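Local coordinates for protein cytochrome P450 RhF (Acinetobacter radioresistens, PDB 6RO8) that is a self-sufficient cytochrome P450, represented by its heme domain, which binds heme, probably acts as a monooxygenase and also shows peroxygenase activity, at residues Ser347-Glu352 / Glu370-Gly375. Residues are numbered along the deposited sequence; the frame is centred on the assembly and turned at random.
Sequences SANHDE and EHLTFG. With HEM (protoporphyrin IX containing Fe), chain B.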
loop_
_atom_site.group_PDB
_atom_site.type_symbol
_atom_site.label_atom_id
_atom_site.label_comp_id
_atom_site.label_asym_id
_atom_site.label_seq_id
_atom_site.Cartn_x
_atom_site.Cartn_y
_atom_site.Cartn_z
ATOM N N SER A 347 4.464 -11.718 -5.840
ATOM C CA SER A 347 4.860 -12.880 -6.625
ATOM C C SER A 347 5.683 -12.467 -7.832
ATOM O O SER A 347 6.679 -13.121 -8.173
ATOM C CB SER A 347 3.620 -13.647 -7.072
ATOM O OG SER A 347 3.986 -14.696 -7.933
ATOM N N ALA A 348 5.254 -11.396 -8.505
ATOM C CA ALA A 348 5.960 -10.939 -9.693
ATOM C C ALA A 348 7.365 -10.478 -9.342
ATOM O O ALA A 348 8.305 -10.638 -10.137
ATOM C CB ALA A 348 5.185 -9.805 -10.353
ATOM N N ASN A 349 7.518 -9.888 -8.152
ATOM C CA ASN A 349 8.806 -9.402 -7.695
ATOM C C ASN A 349 9.720 -10.531 -7.259
ATOM O O ASN A 349 10.929 -10.301 -7.113
ATOM C CB ASN A 349 8.622 -8.400 -6.564
ATOM C CG ASN A 349 7.965 -7.110 -7.038
ATOM O OD1 ASN A 349 7.862 -6.862 -8.250
ATOM N ND2 ASN A 349 7.551 -6.258 -6.085
ATOM N N HIS A 350 9.182 -11.741 -7.077
ATOM C CA HIS A 350 10.000 -12.910 -6.802
ATOM C C HIS A 350 10.043 -13.853 -7.992
ATOM O O HIS A 350 10.352 -15.040 -7.834
ATOM C CB HIS A 350 9.488 -13.616 -5.557
ATOM C CG HIS A 350 9.839 -12.905 -4.291
ATOM N ND1 HIS A 350 10.780 -13.380 -3.406
ATOM C CD2 HIS A 350 9.398 -11.732 -3.778
ATOM C CE1 HIS A 350 10.884 -12.547 -2.387
ATOM N NE2 HIS A 350 10.069 -11.530 -2.596
ATOM N N ASP A 351 9.712 -13.340 -9.180
ATOM C CA ASP A 351 9.707 -14.129 -10.405
ATOM C C ASP A 351 11.145 -14.404 -10.834
ATOM O O ASP A 351 11.869 -13.493 -11.269
ATOM C CB ASP A 351 8.928 -13.401 -11.498
ATOM C CG ASP A 351 8.614 -14.294 -12.699
ATOM O OD1 ASP A 351 9.193 -15.401 -12.802
ATOM O OD2 ASP A 351 7.801 -13.877 -13.553
ATOM N N GLU A 352 11.560 -15.666 -10.707
ATOM C CA GLU A 352 12.903 -16.052 -11.098
ATOM C C GLU A 352 13.184 -15.720 -12.555
ATOM O O GLU A 352 14.345 -15.508 -12.919
ATOM C CB GLU A 352 13.104 -17.539 -10.838
ATOM C CG GLU A 352 14.552 -17.948 -10.716
ATOM C CD GLU A 352 15.327 -17.086 -9.746
ATOM O OE1 GLU A 352 14.836 -16.861 -8.617
ATOM O OE2 GLU A 352 16.430 -16.640 -10.113
ATOM N N GLU A 370 13.015 -2.169 -11.116
ATOM C CA GLU A 370 11.991 -2.694 -12.012
ATOM C C GLU A 370 10.852 -3.409 -11.275
ATOM O O GLU A 370 9.933 -3.907 -11.942
ATOM C CB GLU A 370 12.632 -3.638 -13.024
ATOM C CG GLU A 370 13.444 -2.920 -14.093
ATOM C CD GLU A 370 14.153 -3.869 -15.034
ATOM O OE1 GLU A 370 14.305 -5.065 -14.694
ATOM O OE2 GLU A 370 14.556 -3.422 -16.123
ATOM N N HIS A 371 10.889 -3.477 -9.939
ATOM C CA HIS A 371 9.836 -4.124 -9.164
ATOM C C HIS A 371 8.479 -3.461 -9.443
ATOM O O HIS A 371 8.401 -2.344 -9.967
ATOM C CB HIS A 371 10.166 -4.063 -7.669
ATOM C CG HIS A 371 10.009 -2.696 -7.067
ATOM N ND1 HIS A 371 8.779 -2.104 -6.863
ATOM C CD2 HIS A 371 10.930 -1.797 -6.637
ATOM C CE1 HIS A 371 8.949 -0.902 -6.345
ATOM N NE2 HIS A 371 10.245 -0.694 -6.188
ATOM N N LEU A 372 7.399 -4.145 -9.042
ATOM C CA LEU A 372 6.042 -3.687 -9.345
ATOM C C LEU A 372 5.245 -3.289 -8.104
ATOM O O LEU A 372 4.026 -3.160 -8.187
ATOM C CB LEU A 372 5.280 -4.755 -10.140
ATOM C CG LEU A 372 5.972 -5.108 -11.456
ATOM C CD1 LEU A 372 5.294 -6.259 -12.178
ATOM C CD2 LEU A 372 6.007 -3.882 -12.337
ATOM N N THR A 373 5.907 -3.084 -6.959
ATOM C CA THR A 373 5.208 -2.697 -5.734
ATOM C C THR A 373 4.493 -1.360 -5.906
ATOM O O THR A 373 3.460 -1.124 -5.268
ATOM C CB THR A 373 6.211 -2.652 -4.553
ATOM O OG1 THR A 373 6.899 -3.900 -4.440
ATOM C CG2 THR A 373 5.556 -2.383 -3.222
ATOM N N PHE A 374 4.990 -0.485 -6.778
ATOM C CA PHE A 374 4.320 0.798 -7.013
ATOM C C PHE A 374 3.365 0.756 -8.196
ATOM O O PHE A 374 2.831 1.811 -8.587
ATOM C CB PHE A 374 5.341 1.927 -7.242
ATOM C CG PHE A 374 6.106 2.322 -6.006
ATOM C CD1 PHE A 374 5.444 2.665 -4.840
ATOM C CD2 PHE A 374 7.499 2.344 -6.014
ATOM C CE1 PHE A 374 6.160 3.024 -3.703
ATOM C CE2 PHE A 374 8.224 2.699 -4.890
ATOM C CZ PHE A 374 7.557 3.042 -3.730
ATOM N N GLY A 375 3.148 -0.430 -8.770
ATOM C CA GLY A 375 2.454 -0.552 -10.028
ATOM C C GLY A 375 3.333 -0.178 -11.208
ATOM O O GLY A 375 4.553 -0.023 -11.110
HETATM C CHA HEM B . -1.174 4.384 -6.665
HETATM C CHB HEM B . 1.566 1.579 -3.780
HETATM C CHC HEM B . 2.645 5.391 -0.936
HETATM C CHD HEM B . -0.473 8.031 -3.566
HETATM C C1A HEM B . -0.546 3.278 -6.134
HETATM C C2A HEM B . -0.617 1.912 -6.620
HETATM C C3A HEM B . 0.131 1.148 -5.831
HETATM C C4A HEM B . 0.712 1.984 -4.795
HETATM C CMA HEM B . 0.328 -0.373 -6.007
HETATM C CAA HEM B . -1.408 1.418 -7.852
HETATM C CBA HEM B . -0.424 1.321 -9.001
HETATM C CGA HEM B . -1.105 0.929 -10.284
HETATM O O1A HEM B . -2.339 0.699 -10.273
HETATM O O2A HEM B . -0.398 0.853 -11.317
HETATM C C1B HEM B . 2.160 2.373 -2.827
HETATM C C2B HEM B . 3.214 1.956 -1.922
HETATM C C3B HEM B . 3.506 3.009 -1.120
HETATM C C4B HEM B . 2.649 4.124 -1.502
HETATM C CMB HEM B . 3.837 0.534 -1.931
HETATM C CAB HEM B . 4.561 3.137 0.004
HETATM C CBB HEM B . 5.530 2.258 0.256
HETATM C C1C HEM B . 1.893 6.450 -1.394
HETATM C C2C HEM B . 1.832 7.796 -0.852
HETATM C C3C HEM B . 0.961 8.506 -1.606
HETATM C C4C HEM B . 0.454 7.641 -2.633
HETATM C CMC HEM B . 2.652 8.270 0.368
HETATM C CAC HEM B . 0.485 9.982 -1.522
HETATM C CBC HEM B . 0.895 10.821 -0.569
HETATM C C1D HEM B . -0.957 7.285 -4.612
HETATM C C2D HEM B . -1.913 7.734 -5.597
HETATM C C3D HEM B . -2.102 6.742 -6.458
HETATM C C4D HEM B . -1.272 5.613 -6.053
HETATM C CMD HEM B . -2.604 9.114 -5.652
HETATM C CAD HEM B . -3.077 6.806 -7.657
HETATM C CBD HEM B . -2.417 7.374 -8.905
HETATM C CGD HEM B . -3.237 6.985 -10.115
HETATM O O1D HEM B . -4.276 6.317 -9.937
HETATM O O2D HEM B . -2.858 7.327 -11.263
HETATM N NA HEM B . 0.260 3.276 -5.014
HETATM N NB HEM B . 1.844 3.693 -2.542
HETATM N NC HEM B . 1.033 6.401 -2.478
HETATM N ND HEM B . -0.584 5.987 -4.924
HETATM FE FE HEM B . 0.652 4.867 -3.720
HETATM O O HOH W 1 -1.252 4.292 -2.561
#
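The carboxamide of N349, in segment 347-352, reaches the backbone of the loop H371-T373 and illustrates how one buried amide can hold a chain that has no regular structure. Its carbonyl oxygen takes the backbone bond: OD1 accepts the N-H of L372 at 2.9 Å, with an N-H...O angle of 157° and the donor tilted 17° from the carbonyl plane. At the amide's other end, ND2 of N349 lies 2.9 Å from OG1 of T373, a hydroxyl that is itself hydrogen-bonded to the backbone O of L311.

The loop also bonds to itself. H371 has CG between its backbone N and carbonyl carbon (chi1 73°), which turns ND1 back to accept the N-H of T373 at 3.0 Å in the ring plane, while NE2 is engaged by E308 of helix 303-314. With both nitrogens bonded, the rotation of the ring is fixed.

In P450 terms this is the heme-binding loop leading to the axial cysteine, C381; L372 to G375 form a type I turn, closed by G375 N to L372 O at 2.9 Å.

Apolar contact is slight: CB of A348 meets CD1 of L372 at 4.0 Å, beside V72 of helix 69-77. On the porphyrin side, CG2 of T373 touches the heme methyl CMB at 3.6 Å, and CE1 of F374 comes equally near C2B of the pyrrole.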